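Local coordinates for protein D-hydantoinase (PDB 1NFG) that probably catalyses the stereospecific hydrolysis of the cyclic amide bond of D-hydantoin derivatives, and binds two zinc ions per subunit, at residues G8-A13 against R47-G52; G53-T58 against V310-C315; K282-P287 against I333-P338; S99-V104 against I133-V138. All coordinates share one frame; numbering follows the deposited sequence.

Contact 1. Residues G8-A13 against R47-G52; sequences GTIVTA and RYVFPG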
loop_
_atom_site.group_PDB
_atom_site.type_symbol
_atom_site.label_atom_id
_atom_site.label_comp_id
_atom_site.label_asym_id
_atom_site.label_seq_id
_atom_site.Cartn_x
_atom_site.Cartn_y
_atom_site.Cartn_z
ATOM N N GLY A 8 20.728 -31.931 -29.312
ATOM C CA GLY A 8 20.083 -30.713 -28.875
ATOM C C GLY A 8 20.167 -30.535 -27.377
ATOM O O GLY A 8 20.550 -31.454 -26.643
ATOM N N THR A 9 19.816 -29.339 -26.925
ATOM C CA THR A 9 19.821 -29.035 -25.506
ATOM C C THR A 9 18.370 -28.938 -25.057
ATOM O O THR A 9 17.663 -27.996 -25.410
ATOM C CB THR A 9 20.534 -27.700 -25.224
ATOM O OG1 THR A 9 21.871 -27.762 -25.735
ATOM C CG2 THR A 9 20.584 -27.426 -23.728
ATOM N N ILE A 10 17.930 -29.932 -24.297
ATOM C CA ILE A 10 16.567 -29.961 -23.796
ATOM C C ILE A 10 16.400 -28.918 -22.697
ATOM O O ILE A 10 17.031 -28.998 -21.634
ATOM C CB ILE A 10 16.216 -31.345 -23.220
ATOM C CG1 ILE A 10 16.375 -32.411 -24.308
ATOM C CG2 ILE A 10 14.797 -31.330 -22.649
ATOM C CD1 ILE A 10 16.190 -33.838 -23.805
ATOM N N VAL A 11 15.542 -27.940 -22.959
ATOM C CA VAL A 11 15.285 -26.883 -22.001
ATOM C C VAL A 11 13.842 -26.911 -21.510
ATOM O O VAL A 11 12.925 -26.524 -22.229
ATOM C CB VAL A 11 15.570 -25.498 -22.617
ATOM C CG1 VAL A 11 15.367 -24.410 -21.572
ATOM C CG2 VAL A 11 16.989 -25.452 -23.163
ATOM N N THR A 12 13.643 -27.396 -20.293
ATOM C CA THR A 12 12.317 -27.417 -19.700
ATOM C C THR A 12 12.336 -26.291 -18.675
ATOM O O THR A 12 13.348 -25.616 -18.522
ATOM C CB THR A 12 12.010 -28.752 -18.993
ATOM O OG1 THR A 12 12.947 -28.975 -17.932
ATOM C CG2 THR A 12 12.075 -29.891 -19.985
ATOM N N ALA A 13 11.229 -26.079 -17.976
ATOM C CA ALA A 13 11.172 -25.008 -16.993
ATOM C C ALA A 13 12.129 -25.274 -15.838
ATOM O O ALA A 13 12.638 -24.342 -15.222
ATOM C CB ALA A 13 9.749 -24.844 -16.478
ATOM N N ARG A 47 20.797 -26.207 -31.220
ATOM C CA ARG A 47 19.439 -25.734 -30.998
ATOM C C ARG A 47 18.845 -26.196 -29.679
ATOM O O ARG A 47 19.293 -27.177 -29.081
ATOM C CB ARG A 47 18.542 -26.183 -32.146
ATOM C CG ARG A 47 18.871 -25.530 -33.473
ATOM C CD ARG A 47 17.993 -26.097 -34.564
ATOM N NE ARG A 47 18.144 -25.385 -35.828
ATOM C CZ ARG A 47 17.476 -25.697 -36.934
ATOM N NH1 ARG A 47 16.618 -26.709 -36.922
ATOM N NH2 ARG A 47 17.659 -24.996 -38.048
ATOM N N TYR A 48 17.838 -25.464 -29.221
ATOM C CA TYR A 48 17.160 -25.803 -27.983
ATOM C C TYR A 48 15.966 -26.691 -28.314
ATOM O O TYR A 48 15.341 -26.547 -29.367
ATOM C CB TYR A 48 16.652 -24.541 -27.273
ATOM C CG TYR A 48 17.717 -23.630 -26.690
ATOM C CD1 TYR A 48 18.696 -24.123 -25.825
ATOM C CD2 TYR A 48 17.707 -22.261 -26.953
ATOM C CE1 TYR A 48 19.631 -23.276 -25.234
ATOM C CE2 TYR A 48 18.638 -21.403 -26.366
ATOM C CZ TYR A 48 19.594 -21.918 -25.507
ATOM O OH TYR A 48 20.504 -21.070 -24.914
ATOM N N VAL A 49 15.658 -27.613 -27.415
ATOM C CA VAL A 49 14.519 -28.499 -27.588
ATOM C C VAL A 49 13.535 -28.081 -26.503
ATOM O O VAL A 49 13.614 -28.566 -25.369
ATOM C CB VAL A 49 14.918 -29.978 -27.372
ATOM C CG1 VAL A 49 13.706 -30.881 -27.540
ATOM C CG2 VAL A 49 16.022 -30.364 -28.344
ATOM N N PHE A 50 12.626 -27.170 -26.851
ATOM C CA PHE A 50 11.622 -26.650 -25.915
ATOM C C PHE A 50 10.291 -27.385 -25.990
ATOM O O PHE A 50 9.963 -27.995 -27.010
ATOM C CB PHE A 50 11.279 -25.188 -26.223
ATOM C CG PHE A 50 12.380 -24.207 -25.967
ATOM C CD1 PHE A 50 13.077 -24.204 -24.762
ATOM C CD2 PHE A 50 12.644 -23.205 -26.898
ATOM C CE1 PHE A 50 14.021 -23.203 -24.485
ATOM C CE2 PHE A 50 13.581 -22.202 -26.633
ATOM C CZ PHE A 50 14.271 -22.199 -25.424
ATOM N N PRO A 51 9.505 -27.340 -24.901
ATOM C CA PRO A 51 8.196 -27.998 -24.923
ATOM C C PRO A 51 7.376 -27.121 -25.882
ATOM O O PRO A 51 7.696 -25.943 -26.060
ATOM C CB PRO A 51 7.714 -27.853 -23.482
ATOM C CG PRO A 51 8.972 -27.894 -22.701
ATOM C CD PRO A 51 9.900 -27.014 -23.519
ATOM N N GLY A 52 6.341 -27.665 -26.508
ATOM C CA GLY A 52 5.555 -26.849 -27.423
ATOM C C GLY A 52 4.804 -25.717 -26.734
ATOM O O GLY A 52 4.281 -25.887 -25.629
#
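G8 lies against R47 and V49, its CA 3.6 Å from R47 O and close to the CG2 methyl of V49. At T9 the parallel pairing begins: T9 N donates to R47 O (3.1 Å, 170°), and T9 O receives V49 N at 2.9 Å. The T9 side chain shares a face of the sheet with Y48, its CB beside CD1 of the ring. I10 turns to the other face and lies alongside V49, both pointing the same way, with I10 CG1 4.2 Å from V49 CB. V11 N closes the ladder on V49 O (3.1 Å). The V11 side chain reaches both aromatic rings: chi1 of -177° sets CG2 beside the backbone N, anti to the carbonyl carbon, where it meets Y48 CD1 at 3.4 Å, while CB lies 3.3 Å from F50 CE1. V11 O then approaches the edge of the F50 ring and rests 3.3 Å from P51 CD. Helix 358-372 packs on V11 and F50, and strand 390-400 flanks 47-52 beyond this pair. The axes of the two short strand segments are inclined at 29°. Such pairing belongs to the small beta-rich domain that hydantoinases carry beside the TIM barrel; strand 48-58 continues from it into the barrel.

Contact 2. Residues G53-T58 against V310-C315; sequences GIDVHT and VSSDHC. With ZN (zinc ion), chain E.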
loop_
_atom_site.group_PDB
_atom_site.type_symbol
_atom_site.label_atom_id
_atom_site.label_comp_id
_atom_site.label_asym_id
_atom_site.label_seq_id
_atom_site.Cartn_x
_atom_site.Cartn_y
_atom_site.Cartn_z
ATOM N N GLY A 53 4.748 -24.559 -27.386
ATOM C CA GLY A 53 4.048 -23.424 -26.812
ATOM C C GLY A 53 2.580 -23.713 -26.529
ATOM O O GLY A 53 1.943 -24.500 -27.226
ATOM N N ILE A 54 2.039 -23.073 -25.499
ATOM C CA ILE A 54 0.643 -23.264 -25.129
ATOM C C ILE A 54 -0.024 -21.913 -24.904
ATOM O O ILE A 54 0.216 -21.260 -23.892
ATOM C CB ILE A 54 0.526 -24.103 -23.852
ATOM C CG1 ILE A 54 1.094 -25.504 -24.110
ATOM C CG2 ILE A 54 -0.925 -24.171 -23.408
ATOM C CD1 ILE A 54 1.066 -26.408 -22.903
ATOM N N ASP A 55 -0.867 -21.504 -25.849
ATOM C CA ASP A 55 -1.546 -20.214 -25.772
ATOM C C ASP A 55 -2.979 -20.347 -25.255
ATOM O O ASP A 55 -3.889 -20.684 -26.009
ATOM C CB ASP A 55 -1.550 -19.566 -27.153
ATOM C CG ASP A 55 -1.914 -18.113 -27.102
ATOM O OD1 ASP A 55 -2.565 -17.703 -26.113
ATOM O OD2 ASP A 55 -1.560 -17.386 -28.052
ATOM N N VAL A 56 -3.182 -20.065 -23.971
ATOM C CA VAL A 56 -4.504 -20.188 -23.373
ATOM C C VAL A 56 -5.431 -18.989 -23.566
ATOM O O VAL A 56 -6.438 -18.866 -22.870
ATOM C CB VAL A 56 -4.396 -20.499 -21.856
ATOM C CG1 VAL A 56 -3.530 -21.735 -21.653
ATOM C CG2 VAL A 56 -3.825 -19.300 -21.099
ATOM N N HIS A 57 -5.113 -18.108 -24.506
ATOM C CA HIS A 57 -5.975 -16.953 -24.736
ATOM C C HIS A 57 -6.053 -16.583 -26.211
ATOM O O HIS A 57 -5.362 -15.667 -26.665
ATOM C CB HIS A 57 -5.482 -15.752 -23.922
ATOM C CG HIS A 57 -6.450 -14.606 -23.874
ATOM N ND1 HIS A 57 -6.495 -13.717 -22.819
ATOM C CD2 HIS A 57 -7.409 -14.204 -24.741
ATOM C CE1 HIS A 57 -7.441 -12.822 -23.039
ATOM N NE2 HIS A 57 -8.011 -13.096 -24.198
ATOM N N THR A 58 -6.902 -17.294 -26.952
ATOM C CA THR A 58 -7.078 -17.034 -28.376
ATOM C C THR A 58 -8.537 -16.890 -28.786
ATOM O O THR A 58 -9.446 -17.414 -28.135
ATOM C CB THR A 58 -6.477 -18.160 -29.254
ATOM O OG1 THR A 58 -7.081 -19.415 -28.907
ATOM C CG2 THR A 58 -4.983 -18.247 -29.065
ATOM N N VAL A 310 2.038 -15.747 -20.446
ATOM C CA VAL A 310 1.989 -14.595 -21.337
ATOM C C VAL A 310 1.258 -15.149 -22.557
ATOM O O VAL A 310 1.864 -15.832 -23.385
ATOM C CB VAL A 310 3.388 -14.115 -21.784
ATOM C CG1 VAL A 310 3.239 -12.996 -22.811
ATOM C CG2 VAL A 310 4.195 -13.635 -20.587
ATOM N N SER A 311 -0.046 -14.891 -22.644
ATOM C CA SER A 311 -0.848 -15.373 -23.763
ATOM C C SER A 311 -0.905 -14.286 -24.817
ATOM O O SER A 311 -0.293 -13.235 -24.636
ATOM C CB SER A 311 -2.254 -15.759 -23.294
ATOM O OG SER A 311 -2.869 -14.714 -22.563
ATOM N N SER A 312 -1.638 -14.522 -25.906
ATOM C CA SER A 312 -1.710 -13.543 -26.996
ATOM C C SER A 312 -3.000 -12.741 -27.186
ATOM O O SER A 312 -2.950 -11.603 -27.651
ATOM C CB SER A 312 -1.378 -14.226 -28.331
ATOM O OG SER A 312 -2.357 -15.200 -28.674
ATOM N N ASP A 313 -4.146 -13.314 -26.833
ATOM C CA ASP A 313 -5.433 -12.634 -27.050
ATOM C C ASP A 313 -5.507 -12.336 -28.550
ATOM O O ASP A 313 -5.842 -11.227 -28.977
ATOM C CB ASP A 313 -5.534 -11.332 -26.233
ATOM C CG ASP A 313 -6.955 -10.749 -26.220
ATOM O OD1 ASP A 313 -7.925 -11.517 -26.418
ATOM O OD2 ASP A 313 -7.107 -9.526 -25.995
ATOM N N HIS A 314 -5.173 -13.358 -29.333
ATOM C CA HIS A 314 -5.159 -13.291 -30.790
ATOM C C HIS A 314 -6.521 -13.020 -31.434
ATOM O O HIS A 314 -7.499 -13.743 -31.203
ATOM C CB HIS A 314 -4.587 -14.598 -31.362
ATOM C CG HIS A 314 -4.515 -14.625 -32.857
ATOM N ND1 HIS A 314 -3.503 -14.011 -33.564
ATOM C CD2 HIS A 314 -5.351 -15.157 -33.781
ATOM C CE1 HIS A 314 -3.718 -14.165 -34.860
ATOM N NE2 HIS A 314 -4.834 -14.856 -35.017
ATOM N N CYS A 315 -6.558 -11.968 -32.246
ATOM C CA CYS A 315 -7.751 -11.567 -32.977
ATOM C C CYS A 315 -7.339 -11.284 -34.417
ATOM O O CYS A 315 -6.158 -11.076 -34.704
ATOM C CB CYS A 315 -8.371 -10.311 -32.366
ATOM S SG CYS A 315 -9.149 -10.589 -30.772
HETATM ZN ZN ZN E . -9.738 -11.766 -25.157
#
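The backbones of 53-58 and 310-315 approach at H57 and D313, where D313 N gives H57 O a weak, bent hydrogen bond (2.7 Å, 128°), and no regular ladder joins them. Further back, D55 spans the gap with its carboxylate. D55 OD1 accepts H57 N at 3.0 Å, an Asx turn in which the donor meets the anti side of the oxygen, and also takes a weak bond from S312 N at 3.3 Å. D55 OD2 receives the S312 hydroxyl, although the modelled separation is too short to be trusted in detail. S311 CB packs against H57 CB and D55 OD1.

H57 CG stands anti to its backbone N (chi1 -168°), and the ring runs alongside the D313 side chain, both pointing the same way. D313 CB sits over one face of the imidazole in a CH-pi contact, 3.8 Å from the centroid, and the ring and carboxylate planes are 53° apart. Both tips converge on a zinc ion, bound by H57 NE2 at 2.4 Å and by D313 OD1 at 2.2 Å. H59 and the carbamate of K148 complete this metal's protein ligands.

Since E260 is hydrogen-bonded to H57 ND1, the imidazole is fixed at both nitrogens, with NE2 directed at the metal. The site thus draws on strand 48-58 and on the loop following strand 310-311, as is usual in amidohydrolase barrels. D55, bonded firmly to H57 N and weakly to S312 N, is consistent with a second-shell residue steadying the backbone beside both metal ligands.

Contact 3. Residues K282-P287 against I333-P338; sequences KYVFTP and IPNGAP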
loop_
_atom_site.group_PDB
_atom_site.type_symbol
_atom_site.label_atom_id
_atom_site.label_comp_id
_atom_site.label_asym_id
_atom_site.label_seq_id
_atom_site.Cartn_x
_atom_site.Cartn_y
_atom_site.Cartn_z
ATOM N N LYS A 282 -4.570 -0.197 -36.084
ATOM C CA LYS A 282 -4.043 -1.545 -35.925
ATOM C C LYS A 282 -3.844 -1.895 -34.458
ATOM O O LYS A 282 -3.966 -3.054 -34.064
ATOM C CB LYS A 282 -2.700 -1.680 -36.641
ATOM C CG LYS A 282 -2.781 -1.562 -38.141
ATOM C CD LYS A 282 -1.424 -1.753 -38.774
ATOM C CE LYS A 282 -1.489 -1.588 -40.280
ATOM N NZ LYS A 282 -0.147 -1.788 -40.896
ATOM N N TYR A 283 -3.552 -0.883 -33.650
ATOM C CA TYR A 283 -3.285 -1.081 -32.232
ATOM C C TYR A 283 -4.479 -0.884 -31.340
ATOM O O TYR A 283 -4.337 -0.722 -30.129
ATOM C CB TYR A 283 -2.146 -0.162 -31.814
ATOM C CG TYR A 283 -0.962 -0.377 -32.709
ATOM C CD1 TYR A 283 -0.107 -1.454 -32.507
ATOM C CD2 TYR A 283 -0.772 0.415 -33.840
ATOM C CE1 TYR A 283 0.902 -1.744 -33.412
ATOM C CE2 TYR A 283 0.229 0.132 -34.753
ATOM C CZ TYR A 283 1.060 -0.951 -34.534
ATOM O OH TYR A 283 2.036 -1.256 -35.448
ATOM N N VAL A 284 -5.661 -0.910 -31.937
ATOM C CA VAL A 284 -6.869 -0.756 -31.160
ATOM C C VAL A 284 -7.292 -2.109 -30.600
ATOM O O VAL A 284 -8.033 -2.867 -31.239
ATOM C CB VAL A 284 -8.020 -0.165 -32.003
ATOM C CG1 VAL A 284 -9.310 -0.169 -31.196
ATOM C CG2 VAL A 284 -7.674 1.254 -32.428
ATOM N N PHE A 285 -6.784 -2.420 -29.411
ATOM C CA PHE A 285 -7.140 -3.653 -28.722
ATOM C C PHE A 285 -7.505 -3.266 -27.299
ATOM O O PHE A 285 -7.229 -2.144 -26.868
ATOM C CB PHE A 285 -5.994 -4.668 -28.754
ATOM C CG PHE A 285 -4.646 -4.080 -28.482
ATOM C CD1 PHE A 285 -4.288 -3.687 -27.200
ATOM C CD2 PHE A 285 -3.727 -3.926 -29.515
ATOM C CE1 PHE A 285 -3.034 -3.152 -26.953
ATOM C CE2 PHE A 285 -2.473 -3.394 -29.279
ATOM C CZ PHE A 285 -2.123 -3.005 -27.996
ATOM N N THR A 286 -8.128 -4.188 -26.577
ATOM C CA THR A 286 -8.579 -3.910 -25.226
ATOM C C THR A 286 -8.127 -4.933 -24.188
ATOM O O THR A 286 -8.160 -6.134 -24.443
ATOM C CB THR A 286 -10.119 -3.828 -25.214
ATOM O OG1 THR A 286 -10.539 -2.756 -26.067
ATOM C CG2 THR A 286 -10.649 -3.607 -23.806
ATOM N N PRO A 287 -7.698 -4.464 -22.999
ATOM C CA PRO A 287 -7.624 -3.047 -22.627
ATOM C C PRO A 287 -6.638 -2.306 -23.522
ATOM O O PRO A 287 -5.865 -2.926 -24.253
ATOM C CB PRO A 287 -7.189 -3.102 -21.172
ATOM C CG PRO A 287 -7.898 -4.318 -20.677
ATOM C CD PRO A 287 -7.619 -5.310 -21.793
ATOM N N ILE A 333 -14.356 0.856 -34.522
ATOM C CA ILE A 333 -13.202 0.012 -34.836
ATOM C C ILE A 333 -13.256 -1.286 -34.039
ATOM O O ILE A 333 -13.205 -1.266 -32.807
ATOM C CB ILE A 333 -11.870 0.699 -34.475
ATOM C CG1 ILE A 333 -11.761 2.043 -35.184
ATOM C CG2 ILE A 333 -10.705 -0.208 -34.852
ATOM C CD1 ILE A 333 -10.545 2.841 -34.793
ATOM N N PRO A 334 -13.373 -2.435 -34.728
ATOM C CA PRO A 334 -13.421 -3.707 -33.997
ATOM C C PRO A 334 -12.132 -3.900 -33.189
ATOM O O PRO A 334 -11.023 -3.784 -33.718
ATOM C CB PRO A 334 -13.612 -4.740 -35.110
ATOM C CG PRO A 334 -13.013 -4.073 -36.317
ATOM C CD PRO A 334 -13.474 -2.649 -36.182
ATOM N N ASN A 335 -12.296 -4.169 -31.897
ATOM C CA ASN A 335 -11.170 -4.344 -30.984
ATOM C C ASN A 335 -10.423 -5.658 -31.157
ATOM O O ASN A 335 -11.037 -6.709 -31.333
ATOM C CB ASN A 335 -11.649 -4.240 -29.528
ATOM C CG ASN A 335 -12.119 -2.840 -29.161
ATOM O OD1 ASN A 335 -12.488 -2.580 -28.010
ATOM N ND2 ASN A 335 -12.111 -1.932 -30.136
ATOM N N GLY A 336 -9.094 -5.591 -31.097
ATOM C CA GLY A 336 -8.298 -6.796 -31.218
ATOM C C GLY A 336 -7.134 -6.695 -32.172
ATOM O O GLY A 336 -7.184 -5.947 -33.150
ATOM N N ALA A 337 -6.082 -7.456 -31.877
ATOM C CA ALA A 337 -4.881 -7.495 -32.707
ATOM C C ALA A 337 -4.347 -8.930 -32.767
ATOM O O ALA A 337 -4.541 -9.718 -31.840
ATOM C CB ALA A 337 -3.818 -6.559 -32.145
ATOM N N PRO A 338 -3.664 -9.283 -33.862
ATOM C CA PRO A 338 -3.106 -10.623 -34.045
ATOM C C PRO A 338 -1.767 -10.835 -33.339
ATOM O O PRO A 338 -1.035 -9.880 -33.075
ATOM C CB PRO A 338 -2.969 -10.718 -35.557
ATOM C CG PRO A 338 -2.507 -9.330 -35.904
ATOM C CD PRO A 338 -3.419 -8.448 -35.054
#
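T286 and N335 meet obliquely, tip to tip, with the T286 hydroxyl donating to N335 OD1 at 2.8 Å. The donor comes from above the amide, 55° out of the carbonyl plane, instead of along a lone pair. T286 OG1 is placed there by lying anti to its own carbonyl carbon (chi1 -61°). The other branch of the same amide, N335 ND2, lies 3.5 Å from V284 CG1, so the N335 side chain spans a polar and an apolar neighbour of the facing segment. V284 in turn crosses I333 at about a right angle: its CG1 lies 3.9 Å from I333 CG2, while its CG2 faces I333 CD1.

Both segments are loops, one following strand 257-262 and the other strand 310-311, which makes them part of the catalytic rim of the TIM barrel. T286 and N335 are probable substrate-binding residues, as in related hydantoinases, and Y153, a third, packs on T286. A cis peptide bond leads from T286 into P287.

The backbones are pinned where G336 N donates to V284 O (2.9 Å, 162°), on an in-plane lone pair. V284 presents that carbonyl from the centre of an inverse gamma turn. Across this bond from the T286-N335 pair, the F285 ring takes the A337 methyl obliquely, CD2 to CB 3.7 Å. Y283 O lies 3.3 Å above one face of the F285 ring, near its rim, and H264 meets that ring edge-to-face.

Contact 4. Residues S99-V104 against I133-V138; sequences SLAEAV and IEELEV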
loop_
_atom_site.group_PDB
_atom_site.type_symbol
_atom_site.label_atom_id
_atom_site.label_comp_id
_atom_site.label_asym_id
_atom_site.label_seq_id
_atom_site.Cartn_x
_atom_site.Cartn_y
_atom_site.Cartn_z
ATOM N N SER A 99 -27.996 -21.953 -25.964
ATOM C CA SER A 99 -27.357 -22.683 -24.869
ATOM C C SER A 99 -25.838 -22.754 -24.986
ATOM O O SER A 99 -25.252 -22.368 -26.008
ATOM C CB SER A 99 -27.895 -24.108 -24.808
ATOM O OG SER A 99 -27.508 -24.828 -25.967
ATOM N N LEU A 100 -25.201 -23.253 -23.930
ATOM C CA LEU A 100 -23.752 -23.391 -23.944
ATOM C C LEU A 100 -23.433 -24.564 -24.868
ATOM O O LEU A 100 -22.536 -24.479 -25.715
ATOM C CB LEU A 100 -23.212 -23.633 -22.523
ATOM C CG LEU A 100 -23.469 -22.461 -21.565
ATOM C CD1 LEU A 100 -22.794 -22.717 -20.238
ATOM C CD2 LEU A 100 -22.956 -21.171 -22.184
ATOM N N ALA A 101 -24.191 -25.647 -24.711
ATOM C CA ALA A 101 -24.012 -26.819 -25.554
ATOM C C ALA A 101 -24.078 -26.393 -27.025
ATOM O O ALA A 101 -23.197 -26.757 -27.815
ATOM C CB ALA A 101 -25.082 -27.838 -25.253
ATOM N N GLU A 102 -25.107 -25.616 -27.388
ATOM C CA GLU A 102 -25.258 -25.146 -28.769
ATOM C C GLU A 102 -23.939 -24.490 -29.197
ATOM O O GLU A 102 -23.499 -24.638 -30.339
ATOM C CB GLU A 102 -26.420 -24.117 -28.912
ATOM C CG GLU A 102 -27.897 -24.657 -28.946
ATOM C CD GLU A 102 -28.908 -23.648 -29.575
ATOM O OE1 GLU A 102 -28.621 -23.166 -30.691
ATOM O OE2 GLU A 102 -29.981 -23.335 -28.984
ATOM N N ALA A 103 -23.307 -23.779 -28.262
ATOM C CA ALA A 103 -22.043 -23.075 -28.516
ATOM C C ALA A 103 -20.870 -24.031 -28.716
ATOM O O ALA A 103 -20.072 -23.869 -29.644
ATOM C CB ALA A 103 -21.741 -22.110 -27.368
ATOM N N VAL A 104 -20.759 -25.022 -27.842
ATOM C CA VAL A 104 -19.687 -25.991 -27.958
ATOM C C VAL A 104 -19.801 -26.708 -29.297
ATOM O O VAL A 104 -18.812 -26.861 -30.025
ATOM C CB VAL A 104 -19.764 -27.030 -26.846
ATOM C CG1 VAL A 104 -18.687 -28.080 -27.055
ATOM C CG2 VAL A 104 -19.621 -26.348 -25.495
ATOM N N ILE A 133 -26.805 -21.055 -16.800
ATOM C CA ILE A 133 -25.974 -21.160 -15.620
ATOM C C ILE A 133 -25.974 -22.581 -15.083
ATOM O O ILE A 133 -24.970 -23.066 -14.568
ATOM C CB ILE A 133 -26.444 -20.160 -14.551
ATOM C CG1 ILE A 133 -25.898 -18.776 -14.915
ATOM C CG2 ILE A 133 -26.000 -20.599 -13.159
ATOM C CD1 ILE A 133 -26.308 -17.685 -13.972
ATOM N N GLU A 134 -27.097 -23.263 -15.229
ATOM C CA GLU A 134 -27.193 -24.629 -14.750
ATOM C C GLU A 134 -26.338 -25.556 -15.628
ATOM O O GLU A 134 -25.959 -26.649 -15.201
ATOM C CB GLU A 134 -28.660 -25.061 -14.740
ATOM C CG GLU A 134 -29.073 -25.830 -13.492
ATOM C CD GLU A 134 -28.600 -25.173 -12.198
ATOM O OE1 GLU A 134 -28.746 -23.938 -12.052
ATOM O OE2 GLU A 134 -28.086 -25.899 -11.318
ATOM N N GLU A 135 -26.023 -25.109 -16.843
ATOM C CA GLU A 135 -25.199 -25.900 -17.755
ATOM C C GLU A 135 -23.752 -25.976 -17.265
ATOM O O GLU A 135 -23.009 -26.894 -17.622
ATOM C CB GLU A 135 -25.197 -25.306 -19.171
ATOM C CG GLU A 135 -26.441 -25.552 -20.001
ATOM C CD GLU A 135 -26.271 -25.097 -21.447
ATOM O OE1 GLU A 135 -25.679 -25.846 -22.263
ATOM O OE2 GLU A 135 -26.723 -23.976 -21.765
ATOM N N LEU A 136 -23.346 -25.001 -16.459
ATOM C CA LEU A 136 -21.989 -24.980 -15.934
ATOM C C LEU A 136 -21.757 -26.207 -15.057
ATOM O O LEU A 136 -20.630 -26.513 -14.683
ATOM C CB LEU A 136 -21.755 -23.699 -15.133
ATOM C CG LEU A 136 -21.896 -22.398 -15.928
ATOM C CD1 LEU A 136 -21.768 -21.228 -14.971
ATOM C CD2 LEU A 136 -20.845 -22.317 -17.035
ATOM N N GLU A 137 -22.835 -26.909 -14.735
ATOM C CA GLU A 137 -22.744 -28.116 -13.922
ATOM C C GLU A 137 -22.431 -29.289 -14.837
ATOM O O GLU A 137 -22.112 -30.379 -14.374
ATOM C CB GLU A 137 -24.069 -28.369 -13.195
ATOM C CG GLU A 137 -24.418 -27.309 -12.166
ATOM C CD GLU A 137 -24.180 -27.770 -10.742
ATOM O OE1 GLU A 137 -23.293 -28.625 -10.528
ATOM O OE2 GLU A 137 -24.871 -27.270 -9.826
ATOM N N VAL A 138 -22.508 -29.045 -16.142
ATOM C CA VAL A 138 -22.273 -30.084 -17.137
ATOM C C VAL A 138 -20.981 -29.956 -17.941
ATOM O O VAL A 138 -20.219 -30.912 -18.039
ATOM C CB VAL A 138 -23.460 -30.150 -18.132
ATOM C CG1 VAL A 138 -23.180 -31.173 -19.222
ATOM C CG2 VAL A 138 -24.740 -30.496 -17.385
#
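E135 OE2 accepts the backbone N-H of L100 in a nearly straight hydrogen bond, 2.7 Å long with an angle of 176° at the hydrogen. The second carboxylate oxygen, E135 OE1, takes A101 N at 2.9 Å. Both donors meet the syn sides of their oxygens and lie only modestly out of the carboxylate plane, so one carboxylate is held at two points against the first turn of helix 100-111. S99 occupies the N-cap position of that helix, and its OG accepts E102 N at 2.9 Å. Three N-H groups of the first turn are therefore engaged by side chains, two by E135 and one by S99. The positive end of the helix dipole would be expected to favour the ionised form of the E135 carboxylate.

The glutamate reaches across because CG is anti to the carbonyl carbon (chi1 -77°) and the chain runs extended beyond it. Its aliphatic part crosses the L100 side chain obliquely, with L100 CD1 3.7 Å from E135 CB. The same methyl touches L136 CD2 at 3.8 Å, while L100 CB lies 3.3 Å from E135 OE1.

This packing joins the start of helix 100-111 to the end of helix 130-135 on the outer layer of the barrel. L100 also rests on I123 of strand 118-124, whereas L136 packs on K170 of helix 161-174, a lysine that forms salt bridges with E134 and E137.

Contacts 1 and 2 follow one another along strand 48-58: contact 1 holds its beginning in the small beta domain, and contact 2, about 20 Å away between centres, holds its end at the zinc site near the centre of the folded subunit. Contacts 2 and 3 alternate along the sequence and touch directly, C315 N lying 3.0 Å from A337 O in a probable hydrogen bond, while P338 packs against H314. Metal ligands and probable substrate residues are thereby linked, with the T286 side chain about 6 Å from the second zinc ion, the one bound by H181 and H237. Contact 4 lies apart on the barrel's outside, its centre about 23 Å from that of contact 2 and about 29 Å from that of contact 3.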